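Local coordinates for N-(5'-phosphoribosyl)anthranilate isomerase (Jonesia denitrificans, PDB 4WUI), which probably catalyses the isomerisation of N-(5-phospho-beta-D-ribosyl)anthranilate to 1-(2-carboxyphenylamino)-1-deoxy-D-ribulose 5-phosphate, the third step from chorismate to L-tryptophan, at residues I56-A70 against G78-D92. Residues are numbered along the deposited sequence; the frame is centred on the assembly and turned at random.
Sequences IDTVLVVATTPIADA and GVSVLQLHGQYSDDD
Val-62 CG2 packs on Leu-84 CD2 at 3.6 Å, at the apolar centre of a right-handed beta-alpha-beta crossover joining parallel strands 57-62 and 81-84 of the TIM barrel. Val-62, Leu-82 and Leu-84 lie on the helix-facing side of the sheet. With chi1 at -166°, Ile-67 extends CG1 away from its own N, which lays it across Leu-84 at about a right angle, CD1 3.7 Å from Leu-84 CD2. The same Leu-84 methyl sits over the centre of one Tyr-88 ring face, 4.0 Å above the plane. On the barrel interior, Gln-83 lies alongside Val-61, and its OE1 accepts from Lys-7. Past the C-terminal ends of the strands the contact turns polar. Tyr-88 OH donates to Thr-65 O at 2.6 Å, in the carbonyl plane, on a lone pair. A phenylalanine in place of Tyr-88 would probably leave Thr-65 O without this donor and the 63-66 loop less firmly held. At the N-terminal end of the strand pair, two reciprocal bonds of 3.0 Å run from Thr-58 N to Ser-80 OG and from Ser-80 N to Thr-58 OG1. At the N-terminus of helix 67-77, one water accepts from Ile-67 N at 2.9 Å and donates to Asp-92 OD2 at 2.8 Å.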
loop_
_atom_site.group_PDB
_atom_site.type_symbol
_atom_site.label_atom_id
_atom_site.label_comp_id
_atom_site.label_asym_id
_atom_site.label_seq_id
_atom_site.Cartn_x
_atom_site.Cartn_y
_atom_site.Cartn_z
ATOM N N ILE A 56 10.428 -9.330 0.701
ATOM C CA ILE A 56 9.495 -8.245 0.430
ATOM C C ILE A 56 8.462 -8.705 -0.587
ATOM O O ILE A 56 8.830 -9.233 -1.633
ATOM C CB ILE A 56 10.231 -6.984 -0.089
ATOM C CG1 ILE A 56 11.164 -6.435 0.992
ATOM C CG2 ILE A 56 9.251 -5.910 -0.554
ATOM C CD1 ILE A 56 11.913 -5.165 0.611
ATOM N N ASP A 57 7.179 -8.503 -0.289
ATOM C CA ASP A 57 6.143 -8.706 -1.272
ATOM C C ASP A 57 6.150 -7.547 -2.270
ATOM O O ASP A 57 6.033 -6.389 -1.879
ATOM C CB ASP A 57 4.765 -8.749 -0.564
ATOM C CG ASP A 57 4.531 -9.976 0.281
ATOM O OD1 ASP A 57 5.062 -11.038 -0.057
ATOM O OD2 ASP A 57 3.759 -9.883 1.262
ATOM N N THR A 58 6.269 -7.864 -3.547
ATOM C CA THR A 58 6.143 -6.854 -4.581
ATOM C C THR A 58 4.683 -6.757 -5.021
ATOM O O THR A 58 3.994 -7.762 -5.182
ATOM C CB THR A 58 7.059 -7.189 -5.759
ATOM O OG1 THR A 58 6.717 -8.479 -6.265
ATOM C CG2 THR A 58 8.526 -7.116 -5.377
ATOM N N VAL A 59 4.226 -5.524 -5.225
ATOM C CA VAL A 59 2.832 -5.249 -5.476
ATOM C C VAL A 59 2.707 -4.371 -6.706
ATOM O O VAL A 59 3.266 -3.274 -6.752
ATOM C CB VAL A 59 2.183 -4.539 -4.259
ATOM C CG1 VAL A 59 0.688 -4.372 -4.488
ATOM C CG2 VAL A 59 2.471 -5.280 -2.957
ATOM N N LEU A 60 1.961 -4.840 -7.702
ATOM C CA LEU A 60 1.577 -4.026 -8.851
ATOM C C LEU A 60 0.310 -3.290 -8.478
ATOM O O LEU A 60 -0.698 -3.915 -8.138
ATOM C CB LEU A 60 1.336 -4.896 -10.082
ATOM C CG LEU A 60 0.783 -4.164 -11.290
ATOM C CD1 LEU A 60 1.810 -3.148 -11.820
ATOM C CD2 LEU A 60 0.404 -5.118 -12.386
ATOM N N VAL A 61 0.357 -1.956 -8.546
ATOM C CA VAL A 61 -0.769 -1.120 -8.155
ATOM C C VAL A 61 -1.367 -0.472 -9.394
ATOM O O VAL A 61 -0.677 0.275 -10.087
ATOM C CB VAL A 61 -0.314 -0.040 -7.141
ATOM C CG1 VAL A 61 -1.458 0.822 -6.732
ATOM C CG2 VAL A 61 0.366 -0.669 -5.937
ATOM N N VAL A 62 -2.627 -0.787 -9.703
ATOM C CA VAL A 62 -3.306 -0.258 -10.871
ATOM C C VAL A 62 -4.570 0.495 -10.480
ATOM O O VAL A 62 -5.127 0.316 -9.392
ATOM C CB VAL A 62 -3.651 -1.378 -11.889
ATOM C CG1 VAL A 62 -2.386 -1.947 -12.495
ATOM C CG2 VAL A 62 -4.471 -2.489 -11.219
ATOM N N ALA A 63 -5.032 1.332 -11.395
ATOM C CA ALA A 63 -6.191 2.187 -11.165
ATOM C C ALA A 63 -7.168 2.217 -12.335
ATOM O O ALA A 63 -8.375 2.144 -12.130
ATOM C CB ALA A 63 -5.739 3.610 -10.834
ATOM N N THR A 64 -6.652 2.352 -13.562
ATOM C CA THR A 64 -7.450 2.608 -14.752
ATOM C C THR A 64 -7.196 1.567 -15.841
ATOM O O THR A 64 -7.708 1.680 -16.945
ATOM C CB THR A 64 -7.160 4.047 -15.300
ATOM O OG1 THR A 64 -5.759 4.222 -15.462
ATOM C CG2 THR A 64 -7.719 5.092 -14.344
ATOM N N THR A 65 -6.384 0.567 -15.558
ATOM C CA THR A 65 -6.019 -0.470 -16.516
ATOM C C THR A 65 -7.161 -1.500 -16.589
ATOM O O THR A 65 -7.563 -2.035 -15.573
ATOM C CB THR A 65 -4.713 -1.145 -16.084
ATOM O OG1 THR A 65 -3.661 -0.172 -15.962
ATOM C CG2 THR A 65 -4.307 -2.246 -17.040
ATOM N N PRO A 66 -7.686 -1.811 -17.788
ATOM C CA PRO A 66 -8.719 -2.855 -17.882
ATOM C C PRO A 66 -8.264 -4.111 -17.155
ATOM O O PRO A 66 -7.105 -4.503 -17.270
ATOM C CB PRO A 66 -8.840 -3.096 -19.383
ATOM C CG PRO A 66 -8.454 -1.767 -20.000
ATOM C CD PRO A 66 -7.375 -1.215 -19.106
ATOM N N ILE A 67 -9.168 -4.749 -16.416
ATOM C CA ILE A 67 -8.754 -5.791 -15.501
ATOM C C ILE A 67 -8.025 -6.947 -16.168
ATOM O O ILE A 67 -7.070 -7.459 -15.596
ATOM C CB ILE A 67 -9.956 -6.268 -14.616
ATOM C CG1 ILE A 67 -9.480 -7.115 -13.426
ATOM C CG2 ILE A 67 -10.997 -7.006 -15.430
ATOM C CD1 ILE A 67 -8.605 -6.357 -12.454
ATOM N N ALA A 68 -8.415 -7.358 -17.371
ATOM C CA ALA A 68 -7.686 -8.433 -18.023
ATOM C C ALA A 68 -6.230 -8.023 -18.336
ATOM O O ALA A 68 -5.306 -8.841 -18.243
ATOM C CB ALA A 68 -8.413 -8.882 -19.287
ATOM N N ASP A 69 -6.038 -6.770 -18.729
ATOM C CA ASP A 69 -4.703 -6.245 -18.972
ATOM C C ASP A 69 -3.894 -6.138 -17.681
ATOM O O ASP A 69 -2.685 -6.377 -17.693
ATOM C CB ASP A 69 -4.773 -4.862 -19.624
ATOM C CG ASP A 69 -5.243 -4.882 -21.058
ATOM O OD1 ASP A 69 -5.421 -5.968 -21.654
ATOM O OD2 ASP A 69 -5.338 -3.764 -21.618
ATOM N N ALA A 70 -4.557 -5.775 -16.592
ATOM C CA ALA A 70 -3.883 -5.691 -15.314
ATOM C C ALA A 70 -3.382 -7.051 -14.871
ATOM O O ALA A 70 -2.272 -7.188 -14.345
ATOM C CB ALA A 70 -4.791 -5.077 -14.267
ATOM N N GLY A 78 5.969 -10.364 -12.855
ATOM C CA GLY A 78 6.419 -11.261 -11.816
ATOM C C GLY A 78 6.166 -10.777 -10.392
ATOM O O GLY A 78 6.769 -11.318 -9.450
ATOM N N VAL A 79 5.267 -9.815 -10.204
ATOM C CA VAL A 79 4.950 -9.341 -8.867
ATOM C C VAL A 79 4.260 -10.443 -8.034
ATOM O O VAL A 79 3.655 -11.386 -8.548
ATOM C CB VAL A 79 4.078 -8.091 -8.881
ATOM C CG1 VAL A 79 4.831 -6.905 -9.487
ATOM C CG2 VAL A 79 2.736 -8.345 -9.568
ATOM N N SER A 80 4.313 -10.264 -6.724
ATOM C CA SER A 80 3.636 -11.140 -5.775
ATOM C C SER A 80 2.128 -10.868 -5.725
ATOM O O SER A 80 1.339 -11.793 -5.512
ATOM C CB SER A 80 4.212 -10.919 -4.352
ATOM O OG SER A 80 5.631 -10.740 -4.253
ATOM N N VAL A 81 1.738 -9.603 -5.798
ATOM C CA VAL A 81 0.386 -9.152 -5.472
ATOM C C VAL A 81 -0.102 -8.159 -6.532
ATOM O O VAL A 81 0.672 -7.323 -6.991
ATOM C CB VAL A 81 0.368 -8.435 -4.106
ATOM C CG1 VAL A 81 -0.984 -7.857 -3.769
ATOM C CG2 VAL A 81 0.862 -9.326 -2.982
ATOM N N LEU A 82 -1.383 -8.262 -6.873
ATOM C CA LEU A 82 -2.087 -7.262 -7.676
ATOM C C LEU A 82 -3.001 -6.449 -6.782
ATOM O O LEU A 82 -3.928 -7.010 -6.184
ATOM C CB LEU A 82 -2.883 -7.962 -8.779
ATOM C CG LEU A 82 -3.763 -7.062 -9.649
ATOM C CD1 LEU A 82 -2.957 -6.008 -10.388
ATOM C CD2 LEU A 82 -4.551 -7.898 -10.646
ATOM N N GLN A 83 -2.753 -5.136 -6.661
ATOM C CA GLN A 83 -3.551 -4.233 -5.863
ATOM C C GLN A 83 -4.407 -3.353 -6.780
ATOM O O GLN A 83 -3.873 -2.646 -7.646
ATOM C CB GLN A 83 -2.672 -3.346 -4.958
ATOM C CG GLN A 83 -3.442 -2.344 -4.154
ATOM C CD GLN A 83 -2.565 -1.421 -3.348
ATOM O OE1 GLN A 83 -1.596 -1.855 -2.729
ATOM N NE2 GLN A 83 -2.896 -0.139 -3.344
ATOM N N LEU A 84 -5.723 -3.391 -6.571
ATOM C CA LEU A 84 -6.695 -2.688 -7.382
ATOM C C LEU A 84 -7.201 -1.470 -6.626
ATOM O O LEU A 84 -7.724 -1.574 -5.514
ATOM C CB LEU A 84 -7.878 -3.620 -7.673
ATOM C CG LEU A 84 -7.518 -4.911 -8.372
ATOM C CD1 LEU A 84 -8.741 -5.812 -8.498
ATOM C CD2 LEU A 84 -6.866 -4.658 -9.705
ATOM N N HIS A 85 -7.081 -0.303 -7.248
ATOM C CA HIS A 85 -7.617 0.898 -6.642
ATOM C C HIS A 85 -9.154 0.896 -6.656
ATOM O O HIS A 85 -9.808 0.018 -7.234
ATOM C CB HIS A 85 -7.085 2.097 -7.382
ATOM C CG HIS A 85 -7.012 3.346 -6.563
ATOM N ND1 HIS A 85 -7.714 4.494 -6.876
ATOM C CD2 HIS A 85 -6.264 3.649 -5.473
ATOM C CE1 HIS A 85 -7.416 5.446 -6.005
ATOM N NE2 HIS A 85 -6.541 4.955 -5.139
ATOM N N GLY A 86 -9.746 1.894 -6.018
ATOM C CA GLY A 86 -11.176 1.895 -5.771
ATOM C C GLY A 86 -12.071 2.080 -6.989
ATOM O O GLY A 86 -13.284 1.833 -6.893
ATOM N N GLN A 87 -11.501 2.463 -8.127
ATOM C CA GLN A 87 -12.276 2.563 -9.359
ATOM C C GLN A 87 -12.800 1.221 -9.820
ATOM O O GLN A 87 -13.769 1.169 -10.548
ATOM C CB GLN A 87 -11.461 3.202 -10.533
ATOM C CG GLN A 87 -11.051 4.657 -10.394
ATOM C CD GLN A 87 -9.670 4.797 -9.808
ATOM O OE1 GLN A 87 -9.283 4.031 -8.915
ATOM N NE2 GLN A 87 -8.906 5.772 -10.309
ATOM N N TYR A 88 -12.096 0.153 -9.478
ATOM C CA TYR A 88 -12.492 -1.143 -9.979
ATOM C C TYR A 88 -13.813 -1.578 -9.356
ATOM O O TYR A 88 -14.062 -1.418 -8.151
ATOM C CB TYR A 88 -11.395 -2.177 -9.699
ATOM C CG TYR A 88 -10.202 -1.977 -10.596
ATOM C CD1 TYR A 88 -10.206 -2.503 -11.889
ATOM C CD2 TYR A 88 -9.097 -1.248 -10.186
ATOM C CE1 TYR A 88 -9.138 -2.299 -12.765
ATOM C CE2 TYR A 88 -8.029 -1.045 -11.045
ATOM C CZ TYR A 88 -8.046 -1.572 -12.315
ATOM O OH TYR A 88 -6.956 -1.321 -13.136
ATOM N N SER A 89 -14.649 -2.197 -10.175
ATOM C CA SER A 89 -15.903 -2.726 -9.668
ATOM C C SER A 89 -15.668 -3.941 -8.767
ATOM O O SER A 89 -14.647 -4.634 -8.837
ATOM C CB SER A 89 -16.799 -3.152 -10.820
ATOM O OG SER A 89 -16.209 -4.265 -11.473
ATOM N N ASP A 90 -16.674 -4.256 -7.965
ATOM C CA ASP A 90 -16.620 -5.484 -7.181
ATOM C C ASP A 90 -16.430 -6.697 -8.086
ATOM O O ASP A 90 -15.698 -7.644 -7.741
ATOM C CB ASP A 90 -17.927 -5.705 -6.414
ATOM C CG ASP A 90 -18.257 -4.598 -5.417
ATOM O OD1 ASP A 90 -17.364 -3.838 -5.000
ATOM O OD2 ASP A 90 -19.449 -4.528 -5.008
ATOM N N ASP A 91 -17.113 -6.700 -9.226
ATOM C CA ASP A 91 -16.994 -7.822 -10.143
ATOM C C ASP A 91 -15.551 -7.970 -10.620
ATOM O O ASP A 91 -15.067 -9.089 -10.762
ATOM C CB ASP A 91 -17.906 -7.659 -11.364
ATOM C CG ASP A 91 -19.374 -7.822 -11.064
ATOM O OD1 ASP A 91 -19.751 -8.037 -9.893
ATOM O OD2 ASP A 91 -20.148 -7.757 -12.051
ATOM N N ASP A 92 -14.879 -6.852 -10.901
ATOM C CA ASP A 92 -13.501 -6.926 -11.366
ATOM C C ASP A 92 -12.571 -7.481 -10.289
ATOM O O ASP A 92 -11.637 -8.229 -10.601
ATOM C CB ASP A 92 -13.001 -5.532 -11.779
ATOM C CG ASP A 92 -13.466 -5.094 -13.153
ATOM O OD1 ASP A 92 -14.149 -5.870 -13.849
ATOM O OD2 ASP A 92 -13.107 -3.959 -13.514
HETATM O O HOH W 1 -11.671 -3.411 -15.799
#